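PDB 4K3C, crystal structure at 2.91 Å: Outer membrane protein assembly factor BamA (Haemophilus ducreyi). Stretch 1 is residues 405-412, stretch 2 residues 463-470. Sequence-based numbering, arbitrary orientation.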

# COMPACT_ATOMS: atom_id res chain seq x y z
N SER A 405 -17.59 -10.08 16.76
CA SER A 405 -18.84 -10.60 17.31
C SER A 405 -19.51 -11.61 16.38
O SER A 405 -20.42 -12.31 16.79
CB SER A 405 -19.81 -9.47 17.63
OG SER A 405 -20.09 -8.70 16.48
N ILE A 406 -19.04 -11.70 15.14
CA ILE A 406 -19.64 -12.60 14.16
C ILE A 406 -18.83 -13.86 13.85
O ILE A 406 -17.83 -13.80 13.14
CB ILE A 406 -19.85 -11.87 12.81
CG1 ILE A 406 -20.50 -10.51 13.03
CG2 ILE A 406 -20.67 -12.72 11.87
CD1 ILE A 406 -21.87 -10.60 13.59
N GLY A 407 -19.28 -15.00 14.35
CA GLY A 407 -18.69 -16.27 13.96
C GLY A 407 -19.14 -17.38 14.88
O GLY A 407 -19.99 -17.15 15.74
N PRO A 408 -18.57 -18.60 14.72
CA PRO A 408 -18.96 -19.71 15.61
C PRO A 408 -18.71 -19.41 17.09
O PRO A 408 -17.72 -18.76 17.45
CB PRO A 408 -18.08 -20.87 15.13
CG PRO A 408 -17.69 -20.51 13.72
CD PRO A 408 -17.59 -19.00 13.71
N LYS A 409 -19.61 -19.89 17.93
CA LYS A 409 -19.54 -19.67 19.37
C LYS A 409 -18.74 -20.75 20.10
O LYS A 409 -18.68 -21.91 19.66
CB LYS A 409 -20.96 -19.58 19.95
CG LYS A 409 -21.77 -18.42 19.38
CD LYS A 409 -20.98 -17.11 19.41
CE LYS A 409 -21.73 -15.95 18.76
NZ LYS A 409 -23.04 -15.64 19.43
N ALA A 410 -18.12 -20.38 21.21
CA ALA A 410 -17.37 -21.32 22.03
C ALA A 410 -18.30 -22.27 22.78
O ALA A 410 -19.45 -21.94 23.03
CB ALA A 410 -16.49 -20.56 23.02
N ILE A 411 -17.80 -23.45 23.12
CA ILE A 411 -18.54 -24.37 23.99
C ILE A 411 -17.60 -24.93 25.05
O ILE A 411 -16.83 -25.87 24.80
CB ILE A 411 -19.15 -25.54 23.20
CG1 ILE A 411 -20.04 -25.02 22.07
CG2 ILE A 411 -19.94 -26.47 24.14
CD1 ILE A 411 -20.45 -26.11 21.11
N TYR A 412 -17.66 -24.34 26.24
CA TYR A 412 -16.72 -24.69 27.31
C TYR A 412 -17.12 -25.94 28.08
O TYR A 412 -18.16 -26.56 27.81
CB TYR A 412 -16.56 -23.52 28.27
CG TYR A 412 -16.11 -22.25 27.59
CD1 TYR A 412 -14.91 -22.19 26.90
CD2 TYR A 412 -16.88 -21.11 27.64
CE1 TYR A 412 -14.50 -21.04 26.28
CE2 TYR A 412 -16.48 -19.95 27.03
CZ TYR A 412 -15.29 -19.92 26.34
OH TYR A 412 -14.90 -18.75 25.73
N THR A 463 -20.44 -12.91 6.96
CA THR A 463 -20.79 -14.26 7.36
C THR A 463 -19.53 -15.05 7.71
O THR A 463 -18.63 -15.18 6.89
CB THR A 463 -21.62 -15.00 6.25
OG1 THR A 463 -21.66 -16.40 6.51
CG2 THR A 463 -20.98 -14.79 4.91
N VAL A 464 -19.46 -15.58 8.93
CA VAL A 464 -18.34 -16.41 9.34
C VAL A 464 -18.78 -17.79 9.80
O VAL A 464 -19.51 -17.94 10.78
CB VAL A 464 -17.54 -15.78 10.50
CG1 VAL A 464 -16.40 -16.71 10.89
CG2 VAL A 464 -17.00 -14.42 10.11
N TRP A 465 -18.30 -18.81 9.12
CA TRP A 465 -18.69 -20.16 9.46
C TRP A 465 -17.53 -21.12 9.56
O TRP A 465 -16.41 -20.81 9.14
CB TRP A 465 -19.73 -20.68 8.46
CG TRP A 465 -19.23 -21.06 7.05
CD1 TRP A 465 -19.05 -22.31 6.58
CD2 TRP A 465 -18.93 -20.17 5.97
NE1 TRP A 465 -18.65 -22.27 5.27
CE2 TRP A 465 -18.57 -20.96 4.87
CE3 TRP A 465 -18.92 -18.78 5.82
CZ2 TRP A 465 -18.21 -20.43 3.64
CZ3 TRP A 465 -18.55 -18.25 4.60
CH2 TRP A 465 -18.20 -19.07 3.53
N ASN A 466 -17.82 -22.31 10.09
CA ASN A 466 -16.89 -23.40 10.28
C ASN A 466 -17.26 -24.51 9.32
O ASN A 466 -18.22 -25.24 9.56
CB ASN A 466 -17.04 -23.90 11.72
CG ASN A 466 -16.18 -25.13 12.04
OD1 ASN A 466 -15.68 -25.83 11.15
ND2 ASN A 466 -16.01 -25.39 13.35
N THR A 467 -16.48 -24.66 8.25
CA THR A 467 -16.68 -25.76 7.30
C THR A 467 -16.68 -27.16 7.91
O THR A 467 -17.29 -28.07 7.36
CB THR A 467 -15.62 -25.76 6.20
OG1 THR A 467 -14.34 -26.02 6.79
CG2 THR A 467 -15.59 -24.42 5.49
N LYS A 468 -16.00 -27.37 9.03
CA LYS A 468 -15.93 -28.73 9.52
C LYS A 468 -17.00 -29.05 10.56
O LYS A 468 -17.07 -30.18 11.04
CB LYS A 468 -14.52 -29.07 10.02
CG LYS A 468 -13.42 -28.64 9.05
CD LYS A 468 -12.14 -29.43 9.23
CE LYS A 468 -10.93 -28.69 8.67
NZ LYS A 468 -10.19 -27.90 9.72
N TRP A 469 -17.84 -28.07 10.88
CA TRP A 469 -18.83 -28.22 11.94
C TRP A 469 -19.89 -29.33 11.66
O TRP A 469 -20.65 -29.76 12.55
CB TRP A 469 -19.47 -26.87 12.32
CG TRP A 469 -20.47 -27.03 13.42
CD1 TRP A 469 -21.82 -27.20 13.28
CD2 TRP A 469 -20.21 -27.11 14.83
NE1 TRP A 469 -22.41 -27.36 14.51
CE2 TRP A 469 -21.44 -27.31 15.48
CE3 TRP A 469 -19.04 -27.02 15.61
CZ2 TRP A 469 -21.55 -27.42 16.86
CZ3 TRP A 469 -19.15 -27.13 16.98
CH2 TRP A 469 -20.40 -27.32 17.59
N LYS A 470 -19.91 -29.80 10.41
CA LYS A 470 -20.76 -30.92 10.04
C LYS A 470 -20.40 -32.17 10.84
O LYS A 470 -21.29 -32.92 11.24
CB LYS A 470 -20.61 -31.21 8.55
CG LYS A 470 -20.64 -29.96 7.68
CD LYS A 470 -20.54 -30.30 6.20
CE LYS A 470 -19.27 -31.08 5.88
NZ LYS A 470 -19.09 -31.33 4.42

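The two stretches lie at least 56 residues apart in sequence wherever they touch, and their meeting buries 278 Å², both sides summed. No hydrogen bond crosses between them, so the contact rests on packing. Three residues cover the most surface: Val464 (67 Å²), Pro408 (57 Å²) and Ile406 (45 Å²).

Val464 is the centre of the arrangement. It sits in the strand of the second stretch, and its CA-to-CB bond points toward the first stretch, whereas those of its strand neighbours Thr463 and Trp465 point away. This alternation is what an extended backbone produces, and it leaves Val464 as the strand residue that presents its side chain to the contact. Its chi1 is 179° (t). Val464 CG2 makes the closest approach to the backbone oxygen Ile406 O, at 3.2 Å, a short carbon-to-oxygen distance; Val464 CG1 is 3.8 Å from Pro408 CD and also lies 3.9 Å from Ile406 O.

Between these two partners the backbone comes in at Gly407, whose CA is 4.6 Å from Val464 CA, the nearest CA pair across the stretches. Gly407 CA approaches Val464 CB to 3.7 Å, and a modelled CB indicates how little room remains: an ideally placed CB on Gly407 would be 3.2 Å from Val464 CG1, which is tight, and 2.9 Å from Pro408 CD, which is a clash. The absence of a side chain therefore suits both the packing against valine and the local path of the chain into proline.

Pro408 extends the contact along the second stretch. Its CA-to-CB bond points toward the other stretch, and its ring, in the C-gamma exo pucker, touches three consecutive residues. Pro408 CD lies 3.7 Å from Val464 O; Pro408 CG is 4.2 Å from Trp465 C and 4.0 Å from Asn466 CB. At Trp465 the contact is thus to the backbone, consistent with an indole whose CA-to-CB bond points away.

Ile406 contributes differently. Its CA-to-CB bond points toward the second stretch, but the end of the side chain leads away, with chi1 at -47° (m) and chi2 at -64° (m). The nearest side-chain carbons, Ile406 CG2 and Val464 CG2, are 4.4 Å apart, a looser approach than that of the Ile406 carbonyl oxygen to the same methyl.

A separate apolar contact lies beyond this cluster. The CA-to-CB bond of Ile411 points toward the second stretch, its chi2 is 169° (t), and CD1 is the side-chain atom that makes the contact: Ile411 CD1 lies 3.7 Å from Trp469 CH2, approaching the indole obliquely. Trp469 ends a type I beta turn that begins at Asn466, and the turn is closed by a backbone hydrogen bond from Trp469 N to Asn466 O, 3.1 Å. The Asn466 side chain adds a second tie within the turn, with Lys468 N donating to Asn466 OD1 at 2.6 Å and an N-H...acceptor angle of 137°. The turn thus links Asn466, one of the residues touching Pro408, to Trp469, which touches Ile411.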